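Local coordinates for chromosome replication initiation inhibitor protein (Agrobacterium tumefaciens, PDB 3FD3) that probably acts as a LysR-family DNA-binding transcription regulator, represented here by its C-terminal substrate-binding domain, at residues V55-K60 and L173-Y178. Numbering follows the deposited sequence. Where two conformers were deposited one is given.
Sequences VTAHDK and LDIPLY
The backbone of Asp59 lies over the Tyr178 ring: its CA sits 3.8 Å from the ring centroid and 12° off the normal, a CH-pi contact made as the chain turns out of strand 53-56. In the conformer described, one of two, Asp59 CB follows over the CE2-CZ side of the ring. Tyr178 reaches this place with CG anti to its carbonyl carbon (chi1 -59°), while the carbonyl oxygens of Thr56 and Ala57 come up near the ring edge. At the backbone, Thr56 and Tyr178 form an antiparallel hydrogen-bonded pair, Thr56 N to Tyr178 O at 2.9 Å and Tyr178 N to Thr56 O at 2.8 Å. Strand 53-56 ends at this pair; one step on, a water donates to both Ala57 O and Pro176 O. Thr56 OG1, anti to its own N, accepts from His58 N at 3.0 Å, closing an ST turn at the start of the loop that leads to Asp59. On the other face of the sheet from Tyr178, Val55 CG1 meets Leu177 CD1 at 4.1 Å, near Ser12 of helix 10-13; further along, Ala57 CB meets Ile175 CG2 at 3.9 Å. Strand 165-181 continues the sheet to strand 66-79 through backbone bonds of Ile175 and Leu177. These two long neighbours crossing between two subdomains, with 53-56 a core strand of one of them, are characteristic of the periplasmic-binding-protein-like fold of LysR substrate-binding domains.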
loop_
_atom_site.group_PDB
_atom_site.type_symbol
_atom_site.label_atom_id
_atom_site.label_comp_id
_atom_site.label_asym_id
_atom_site.label_seq_id
_atom_site.Cartn_x
_atom_site.Cartn_y
_atom_site.Cartn_z
ATOM N N VAL A 55 -8.116 4.792 -13.640
ATOM C CA VAL A 55 -9.070 5.242 -12.645
ATOM C C VAL A 55 -8.495 6.525 -12.091
ATOM O O VAL A 55 -7.334 6.555 -11.605
ATOM C CB VAL A 55 -9.278 4.190 -11.511
ATOM C CG1 VAL A 55 -10.111 4.795 -10.334
ATOM C CG2 VAL A 55 -9.910 2.913 -12.064
ATOM N N THR A 56 -9.279 7.588 -12.147
ATOM C CA THR A 56 -8.823 8.922 -11.737
ATOM C C THR A 56 -9.976 9.740 -11.177
ATOM O O THR A 56 -11.130 9.529 -11.544
ATOM C CB THR A 56 -8.192 9.654 -12.918
ATOM O OG1 THR A 56 -7.779 10.962 -12.524
ATOM C CG2 THR A 56 -9.175 9.744 -14.083
ATOM N N ALA A 57 -9.654 10.686 -10.285
ATOM C CA ALA A 57 -10.622 11.696 -9.857
ATOM C C ALA A 57 -10.830 12.829 -10.881
ATOM O O ALA A 57 -11.715 13.646 -10.688
ATOM C CB ALA A 57 -10.223 12.284 -8.487
ATOM N N HIS A 58 -9.977 12.856 -11.909
ATOM C CA HIS A 58 -10.087 13.810 -13.004
ATOM C C HIS A 58 -11.204 13.432 -13.968
ATOM O O HIS A 58 -11.184 12.384 -14.609
ATOM C CB HIS A 58 -8.783 13.921 -13.792
ATOM C CG HIS A 58 -7.751 14.749 -13.113
ATOM N ND1 HIS A 58 -7.833 16.123 -13.038
ATOM C CD2 HIS A 58 -6.619 14.400 -12.462
ATOM C CE1 HIS A 58 -6.790 16.584 -12.372
ATOM N NE2 HIS A 58 -6.037 15.559 -12.013
ATOM N N ASP A 59 -12.163 14.358 -14.057
ATOM C CA ASP A 59 -13.417 14.248 -14.828
ATOM C C ASP A 59 -13.230 14.663 -16.282
ATOM O O ASP A 59 -13.868 14.146 -17.218
ATOM C CB ASP A 59 -14.398 15.250 -14.212
ATOM C CG ASP A 59 -13.811 15.952 -12.994
ATOM O OD1 ASP A 59 -12.917 15.350 -12.362
ATOM O OD2 ASP A 59 -14.205 17.101 -12.678
ATOM N N LYS A 60 -12.382 15.670 -16.428
ATOM C CA LYS A 60 -12.176 16.389 -17.641
ATOM C C LYS A 60 -11.420 15.490 -18.567
ATOM O O LYS A 60 -10.409 14.890 -18.188
ATOM C CB LYS A 60 -11.475 17.721 -17.360
ATOM C CG LYS A 60 -12.467 18.777 -16.886
ATOM C CD LYS A 60 -12.023 19.501 -15.617
ATOM C CE LYS A 60 -13.131 20.433 -15.109
ATOM N NZ LYS A 60 -12.633 21.456 -14.144
ATOM N N LEU A 173 -16.784 12.626 3.123
ATOM C CA LEU A 173 -16.177 13.352 2.020
ATOM C C LEU A 173 -16.247 12.426 0.817
ATOM O O LEU A 173 -15.701 11.311 0.850
ATOM C CB LEU A 173 -14.724 13.684 2.357
ATOM C CG LEU A 173 -13.972 14.694 1.495
ATOM C CD1 LEU A 173 -12.851 15.381 2.306
ATOM C CD2 LEU A 173 -13.398 14.014 0.258
ATOM N N ASP A 174 -16.925 12.880 -0.224
ATOM C CA ASP A 174 -17.166 12.063 -1.415
ATOM C C ASP A 174 -16.328 12.524 -2.594
ATOM O O ASP A 174 -16.373 13.699 -2.975
ATOM C CB ASP A 174 -18.637 12.181 -1.790
ATOM C CG ASP A 174 -19.552 11.514 -0.795
ATOM O OD1 ASP A 174 -19.097 10.694 0.024
ATOM O OD2 ASP A 174 -20.759 11.811 -0.835
ATOM N N ILE A 175 -15.630 11.579 -3.216
ATOM C CA ILE A 175 -14.801 11.844 -4.371
ATOM C C ILE A 175 -15.318 11.009 -5.553
ATOM O O ILE A 175 -15.215 9.775 -5.560
ATOM C CB ILE A 175 -13.332 11.477 -4.103
ATOM C CG1 ILE A 175 -12.777 12.279 -2.911
ATOM C CG2 ILE A 175 -12.497 11.708 -5.354
ATOM C CD1 ILE A 175 -12.738 13.770 -3.091
ATOM N N PRO A 176 -15.909 11.671 -6.540
ATOM C CA PRO A 176 -16.321 10.926 -7.734
ATOM C C PRO A 176 -15.097 10.417 -8.487
ATOM O O PRO A 176 -14.085 11.137 -8.567
ATOM C CB PRO A 176 -17.050 11.980 -8.580
ATOM C CG PRO A 176 -17.443 13.028 -7.668
ATOM C CD PRO A 176 -16.327 13.080 -6.617
ATOM N N LEU A 177 -15.199 9.207 -9.035
ATOM C CA LEU A 177 -14.118 8.607 -9.801
ATOM C C LEU A 177 -14.550 8.351 -11.245
ATOM O O LEU A 177 -15.733 8.196 -11.529
ATOM C CB LEU A 177 -13.690 7.302 -9.176
ATOM C CG LEU A 177 -13.042 7.383 -7.787
ATOM C CD1 LEU A 177 -12.708 5.967 -7.383
ATOM C CD2 LEU A 177 -11.790 8.282 -7.825
ATOM N N TYR A 178 -13.563 8.329 -12.133
ATOM C CA TYR A 178 -13.786 8.202 -13.567
ATOM C C TYR A 178 -12.824 7.181 -14.145
ATOM O O TYR A 178 -11.717 6.995 -13.651
ATOM C CB TYR A 178 -13.561 9.560 -14.248
ATOM C CG TYR A 178 -14.480 10.591 -13.698
ATOM C CD1 TYR A 178 -15.744 10.781 -14.244
ATOM C CD2 TYR A 178 -14.128 11.343 -12.580
ATOM C CE1 TYR A 178 -16.626 11.676 -13.710
ATOM C CE2 TYR A 178 -15.009 12.251 -12.042
ATOM C CZ TYR A 178 -16.261 12.415 -12.605
ATOM O OH TYR A 178 -17.142 13.344 -12.073
HETATM O O HOH W 1 -13.497 13.730 -8.704
#